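Local coordinates for calcineurin-like phosphoesterase domain-containing protein (Aquifex aeolicus, PDB 1XM7) that is of unknown function but probably acts as a metal-dependent hydrolase of the calcineurin-like phosphoesterase family, at residues T121-D126 with H145-W150; P115-I120 with K160-E165. All blocks are in the same frame, centred on the assembly; numbering follows the deposited sequence.

How the interactions relate
Interactions 1 and 2 lie on the same side of the chain's centre, with their own centres about 10 Å apart. They share a connection: residues 115-120 run directly into 121-126, so one continuous run, the loop after strand 107-112 and the start of helix 125-137, supplies the first partner of both contacts. Interaction 1 brings it to H147 in the GHxH sequence, which in relatives helps to build the dimetal site; interaction 2 joins its earlier half to the approach to strand 166-168. Between the two, K117 NZ forms a long, weak ion pair with E122 OE2 at 3.3 Å. Packing adds H147 CE1 to D118 OD2 at 3.7 Å and V148 CG1 to P119 CG at 3.8 Å.

Interaction 1 of 2, residues T121-D126 with H145-W150; sequences TERYPD and HGHVHW
R123 and Y124 both meet the imidazole of H147. R123 NH2 comes within 3.1 Å of H147 CE1, and H147 NE2 lies over one face of the guanidinium, the two planes 38° apart. R123 NH2 lies 3.3 Å from H147 NE2, but the angle is too poor for a hydrogen bond. A bend at chi3 (-69°) turns the arginine's end toward the ring. H147 NE2 also sits at the edge of the Y124 ring, 3.6 Å from CD2; the rings meet rim to rim, with planes at 77°. With an alanine here the imidazole is gone, and the R123 guanidinium face and the Y124 edge would probably be left across a gap, the arginine's end freer to turn. A water spans the backbone side, donating to H147 O at 2.7 Å and accepting only weakly from R123 NH2. That same carbonyl oxygen stands 3.9 Å above the centre of the H149 ring. Farther out, G146 O accepts both V148 N and H145 ND1, the latter at 2.9 Å, while H147 N donates to D9 OD1 and the rings of H113 and Y114 border the imidazole. G146, H147 and H149 spell the GHxH signature of calcineurin-like phosphoesterases, whose histidines coordinate the metals in relatives.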
loop_
_atom_site.group_PDB
_atom_site.type_symbol
_atom_site.label_atom_id
_atom_site.label_comp_id
_atom_site.label_asym_id
_atom_site.label_seq_id
_atom_site.Cartn_x
_atom_site.Cartn_y
_atom_site.Cartn_z
ATOM N N THR A 121 0.060 -16.261 -7.438
ATOM C CA THR A 121 -0.386 -16.149 -8.810
ATOM C C THR A 121 0.076 -14.858 -9.453
ATOM O O THR A 121 -0.282 -13.766 -9.007
ATOM C CB THR A 121 -1.906 -16.223 -8.890
ATOM O OG1 THR A 121 -2.320 -17.569 -8.621
ATOM C CG2 THR A 121 -2.393 -15.791 -10.273
ATOM N N GLU A 122 0.869 -14.993 -10.509
ATOM C CA GLU A 122 1.379 -13.839 -11.228
ATOM C C GLU A 122 0.377 -13.373 -12.264
ATOM O O GLU A 122 0.466 -13.714 -13.438
ATOM C CB GLU A 122 2.715 -14.186 -11.874
ATOM C CG GLU A 122 3.870 -13.972 -10.913
ATOM C CD GLU A 122 5.080 -14.802 -11.246
ATOM O OE1 GLU A 122 5.141 -15.965 -10.784
ATOM O OE2 GLU A 122 5.961 -14.289 -11.975
ATOM N N ARG A 123 -0.583 -12.584 -11.797
ATOM C CA ARG A 123 -1.649 -12.054 -12.630
ATOM C C ARG A 123 -1.210 -10.925 -13.542
ATOM O O ARG A 123 -1.791 -10.717 -14.602
ATOM C CB ARG A 123 -2.790 -11.552 -11.746
ATOM C CG ARG A 123 -3.683 -12.636 -11.152
ATOM C CD ARG A 123 -4.623 -12.005 -10.144
ATOM N NE ARG A 123 -3.871 -11.554 -8.976
ATOM C CZ ARG A 123 -4.353 -10.769 -8.013
ATOM N NH1 ARG A 123 -5.606 -10.328 -8.072
ATOM N NH2 ARG A 123 -3.581 -10.437 -6.980
ATOM N N TYR A 124 -0.190 -10.188 -13.125
ATOM C CA TYR A 124 0.287 -9.065 -13.915
ATOM C C TYR A 124 1.787 -9.154 -14.130
ATOM O O TYR A 124 2.537 -8.278 -13.704
ATOM C CB TYR A 124 -0.091 -7.763 -13.205
ATOM C CG TYR A 124 -1.588 -7.582 -13.098
ATOM C CD1 TYR A 124 -2.344 -7.277 -14.220
ATOM C CD2 TYR A 124 -2.259 -7.796 -11.897
ATOM C CE1 TYR A 124 -3.727 -7.192 -14.161
ATOM C CE2 TYR A 124 -3.654 -7.718 -11.824
ATOM C CZ TYR A 124 -4.378 -7.416 -12.967
ATOM O OH TYR A 124 -5.754 -7.356 -12.942
ATOM N N PRO A 125 2.248 -10.219 -14.806
ATOM C CA PRO A 125 3.673 -10.429 -15.082
ATOM C C PRO A 125 4.415 -9.254 -15.733
ATOM O O PRO A 125 5.583 -9.005 -15.414
ATOM C CB PRO A 125 3.675 -11.693 -15.944
ATOM C CG PRO A 125 2.309 -11.714 -16.549
ATOM C CD PRO A 125 1.436 -11.283 -15.422
ATOM N N ASP A 126 3.743 -8.535 -16.630
ATOM C CA ASP A 126 4.347 -7.381 -17.309
ATOM C C ASP A 126 4.640 -6.273 -16.307
ATOM O O ASP A 126 5.693 -5.646 -16.352
ATOM C CB ASP A 126 3.410 -6.808 -18.380
ATOM C CG ASP A 126 3.286 -7.696 -19.608
ATOM O OD1 ASP A 126 2.317 -7.504 -20.371
ATOM O OD2 ASP A 126 4.147 -8.573 -19.822
ATOM N N HIS A 145 5.788 -2.680 -1.404
ATOM C CA HIS A 145 4.663 -2.887 -2.310
ATOM C C HIS A 145 3.444 -3.437 -1.589
ATOM O O HIS A 145 3.413 -3.520 -0.367
ATOM C CB HIS A 145 5.068 -3.867 -3.406
ATOM C CG HIS A 145 5.334 -5.243 -2.893
ATOM N ND1 HIS A 145 4.334 -6.055 -2.404
ATOM C CD2 HIS A 145 6.492 -5.922 -2.714
ATOM C CE1 HIS A 145 4.865 -7.173 -1.942
ATOM N NE2 HIS A 145 6.173 -7.117 -2.116
ATOM N N GLY A 146 2.436 -3.797 -2.371
ATOM C CA GLY A 146 1.225 -4.379 -1.827
ATOM C C GLY A 146 0.793 -5.500 -2.761
ATOM O O GLY A 146 1.570 -6.410 -3.067
ATOM N N HIS A 147 -0.457 -5.446 -3.198
ATOM C CA HIS A 147 -0.986 -6.416 -4.140
ATOM C C HIS A 147 -1.134 -7.878 -3.695
ATOM O O HIS A 147 -2.163 -8.490 -3.972
ATOM C CB HIS A 147 -0.161 -6.349 -5.427
ATOM C CG HIS A 147 -0.744 -7.139 -6.556
ATOM N ND1 HIS A 147 -0.393 -8.447 -6.808
ATOM C CD2 HIS A 147 -1.674 -6.810 -7.484
ATOM C CE1 HIS A 147 -1.081 -8.892 -7.844
ATOM N NE2 HIS A 147 -1.866 -7.917 -8.273
ATOM N N VAL A 148 -0.132 -8.452 -3.029
ATOM C CA VAL A 148 -0.233 -9.856 -2.601
ATOM C C VAL A 148 -0.973 -10.033 -1.276
ATOM O O VAL A 148 -0.488 -9.625 -0.220
ATOM C CB VAL A 148 1.152 -10.514 -2.468
ATOM C CG1 VAL A 148 0.981 -12.010 -2.230
ATOM C CG2 VAL A 148 1.975 -10.256 -3.726
ATOM N N HIS A 149 -2.141 -10.662 -1.335
ATOM C CA HIS A 149 -2.959 -10.867 -0.146
ATOM C C HIS A 149 -2.485 -11.970 0.771
ATOM O O HIS A 149 -1.616 -12.768 0.435
ATOM C CB HIS A 149 -4.412 -11.145 -0.532
ATOM C CG HIS A 149 -5.022 -10.077 -1.386
ATOM N ND1 HIS A 149 -4.886 -8.734 -1.109
ATOM C CD2 HIS A 149 -5.767 -10.153 -2.514
ATOM C CE1 HIS A 149 -5.517 -8.030 -2.031
ATOM N NE2 HIS A 149 -6.061 -8.868 -2.896
ATOM N N TRP A 150 -3.091 -11.997 1.946
ATOM C CA TRP A 150 -2.772 -12.985 2.947
ATOM C C TRP A 150 -3.133 -14.372 2.438
ATOM O O TRP A 150 -4.127 -14.549 1.736
ATOM C CB TRP A 150 -3.558 -12.692 4.228
ATOM C CG TRP A 150 -3.329 -13.704 5.312
ATOM C CD1 TRP A 150 -2.381 -13.654 6.303
ATOM C CD2 TRP A 150 -3.988 -14.972 5.452
ATOM N NE1 TRP A 150 -2.408 -14.816 7.044
ATOM C CE2 TRP A 150 -3.383 -15.641 6.541
ATOM C CE3 TRP A 150 -5.025 -15.612 4.755
ATOM C CZ2 TRP A 150 -3.784 -16.922 6.950
ATOM C CZ3 TRP A 150 -5.419 -16.885 5.160
ATOM C CH2 TRP A 150 -4.798 -17.526 6.247
HETATM O O HOH W 1 -4.432 -7.628 -5.240
#

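Interaction 2 of 2, residues P115-I120 with K160-E165; sequences PAKDPI and KDYRIE
K117 NZ donates a hydrogen bond to Y162 OH at 3.0 Å and has a second, weaker partner in the carboxylate of E122, so the ammonium is held from two residues. The ammonium nitrogen approaches at the edge of the phenol ring, near its plane. CG anti to the backbone N (chi1 -171°) and an extended chi2 lay the lysine's CD at the ring edge, 3.9 Å from Y162 CE1; the bends at chi3 and chi4 (57°) then bring NZ round to the hydroxyl. Lysine and tyrosine thus cross at about a right angle. D161 adds an opposite charge at longer range, its OD2 lying 6.4 Å from K117 NZ. The contact ties the loop after strand 107-112 to the loop leading into strand 166-168, the outer strand of one of the sheets in this calcineurin-like fold; backbone hydrogen bonding between K117 and A158 joins the same two loops. Beside the polar pair, A116 CB packs against I164 CD1 at 3.7 Å. This apolar patch continues from I164 to Y135 and F136 of helix 125-137, and A116 also touches C159, a disulfide-forming cysteine. Farther along the first loop, D118 OD1 accepts from I120 N at 2.8 Å, closing an Asx turn; the bond uses the anti lone pair of that oxygen, with an N-H...O angle of 149°.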
loop_
_atom_site.group_PDB
_atom_site.type_symbol
_atom_site.label_atom_id
_atom_site.label_comp_id
_atom_site.label_asym_id
_atom_site.label_seq_id
_atom_site.Cartn_x
_atom_site.Cartn_y
_atom_site.Cartn_z
ATOM N N PRO A 115 4.520 -6.380 -6.869
ATOM C CA PRO A 115 5.724 -6.994 -6.298
ATOM C C PRO A 115 6.692 -7.389 -7.410
ATOM O O PRO A 115 6.363 -7.286 -8.596
ATOM C CB PRO A 115 5.162 -8.218 -5.586
ATOM C CG PRO A 115 4.106 -8.673 -6.560
ATOM C CD PRO A 115 3.417 -7.365 -6.935
ATOM N N ALA A 116 7.877 -7.845 -7.029
ATOM C CA ALA A 116 8.850 -8.278 -8.016
ATOM C C ALA A 116 8.320 -9.587 -8.599
ATOM O O ALA A 116 8.466 -9.856 -9.797
ATOM C CB ALA A 116 10.214 -8.494 -7.361
ATOM N N LYS A 117 7.690 -10.389 -7.746
ATOM C CA LYS A 117 7.136 -11.669 -8.165
ATOM C C LYS A 117 6.048 -12.091 -7.197
ATOM O O LYS A 117 6.268 -12.079 -5.992
ATOM C CB LYS A 117 8.232 -12.724 -8.174
ATOM C CG LYS A 117 7.810 -14.028 -8.808
ATOM C CD LYS A 117 8.949 -15.045 -8.789
ATOM C CE LYS A 117 9.012 -15.807 -10.111
ATOM N NZ LYS A 117 9.166 -14.880 -11.293
ATOM N N ASP A 118 4.875 -12.448 -7.715
ATOM C CA ASP A 118 3.774 -12.887 -6.862
ATOM C C ASP A 118 4.024 -14.347 -6.459
ATOM O O ASP A 118 4.010 -15.266 -7.294
ATOM C CB ASP A 118 2.436 -12.756 -7.587
ATOM C CG ASP A 118 1.248 -12.913 -6.651
ATOM O OD1 ASP A 118 1.211 -13.893 -5.874
ATOM O OD2 ASP A 118 0.343 -12.055 -6.694
ATOM N N PRO A 119 4.238 -14.575 -5.155
ATOM C CA PRO A 119 4.508 -15.895 -4.592
ATOM C C PRO A 119 3.389 -16.882 -4.785
ATOM O O PRO A 119 3.525 -18.043 -4.421
ATOM C CB PRO A 119 4.757 -15.591 -3.120
ATOM C CG PRO A 119 3.790 -14.495 -2.864
ATOM C CD PRO A 119 3.980 -13.602 -4.077
ATOM N N ILE A 120 2.279 -16.429 -5.355
ATOM C CA ILE A 120 1.140 -17.315 -5.560
ATOM C C ILE A 120 0.733 -17.323 -7.019
ATOM O O ILE A 120 1.029 -18.265 -7.753
ATOM C CB ILE A 120 -0.070 -16.873 -4.701
ATOM C CG1 ILE A 120 0.322 -16.847 -3.217
ATOM C CG2 ILE A 120 -1.237 -17.822 -4.922
ATOM C CD1 ILE A 120 -0.533 -15.888 -2.353
ATOM N N LYS A 160 12.166 -12.167 -3.633
ATOM C CA LYS A 160 13.359 -12.626 -2.932
ATOM C C LYS A 160 14.144 -13.559 -3.857
ATOM O O LYS A 160 15.332 -13.820 -3.629
ATOM C CB LYS A 160 12.957 -13.383 -1.661
ATOM C CG LYS A 160 14.040 -13.433 -0.601
ATOM C CD LYS A 160 14.271 -12.050 -0.005
ATOM C CE LYS A 160 15.403 -12.053 1.016
ATOM N NZ LYS A 160 16.727 -12.323 0.385
ATOM N N ASP A 161 13.470 -14.063 -4.893
ATOM C CA ASP A 161 14.089 -14.957 -5.875
ATOM C C ASP A 161 14.981 -14.146 -6.813
ATOM O O ASP A 161 15.735 -14.692 -7.623
ATOM C CB ASP A 161 13.009 -15.688 -6.673
ATOM C CG ASP A 161 12.226 -16.678 -5.823
ATOM O OD1 ASP A 161 11.838 -16.319 -4.687
ATOM O OD2 ASP A 161 11.993 -17.812 -6.294
ATOM N N TYR A 162 14.852 -12.830 -6.699
ATOM C CA TYR A 162 15.643 -11.879 -7.460
ATOM C C TYR A 162 16.402 -11.145 -6.376
ATOM O O TYR A 162 15.913 -11.028 -5.253
ATOM C CB TYR A 162 14.752 -10.890 -8.210
ATOM C CG TYR A 162 13.893 -11.517 -9.278
ATOM C CD1 TYR A 162 12.723 -12.214 -8.953
ATOM C CD2 TYR A 162 14.252 -11.424 -10.624
ATOM C CE1 TYR A 162 11.930 -12.801 -9.947
ATOM C CE2 TYR A 162 13.468 -12.011 -11.623
ATOM C CZ TYR A 162 12.312 -12.694 -11.279
ATOM O OH TYR A 162 11.548 -13.261 -12.273
ATOM N N ARG A 163 17.592 -10.655 -6.685
ATOM C CA ARG A 163 18.354 -9.942 -5.670
ATOM C C ARG A 163 17.602 -8.665 -5.306
ATOM O O ARG A 163 18.111 -7.553 -5.484
ATOM C CB ARG A 163 19.756 -9.609 -6.184
ATOM C CG ARG A 163 20.848 -10.109 -5.255
ATOM C CD ARG A 163 21.632 -11.235 -5.884
ATOM N NE ARG A 163 22.574 -10.725 -6.870
ATOM C CZ ARG A 163 23.492 -11.469 -7.475
ATOM N NH1 ARG A 163 23.588 -12.758 -7.199
ATOM N NH2 ARG A 163 24.327 -10.919 -8.345
ATOM N N ILE A 164 16.385 -8.842 -4.799
ATOM C CA ILE A 164 15.527 -7.727 -4.423
ATOM C C ILE A 164 14.980 -7.898 -3.006
ATOM O O ILE A 164 14.465 -8.965 -2.646
ATOM C CB ILE A 164 14.325 -7.593 -5.407
ATOM C CG1 ILE A 164 14.827 -7.331 -6.831
ATOM C CG2 ILE A 164 13.413 -6.472 -4.963
ATOM C CD1 ILE A 164 13.734 -7.322 -7.891
ATOM N N GLU A 165 15.110 -6.844 -2.207
ATOM C CA GLU A 165 14.608 -6.851 -0.842
ATOM C C GLU A 165 13.263 -6.135 -0.854
ATOM O O GLU A 165 13.100 -5.143 -1.555
ATOM C CB GLU A 165 15.592 -6.137 0.087
ATOM C CG GLU A 165 16.868 -6.926 0.324
ATOM C CD GLU A 165 16.596 -8.315 0.897
ATOM O OE1 GLU A 165 17.527 -9.153 0.920
ATOM O OE2 GLU A 165 15.449 -8.566 1.329
#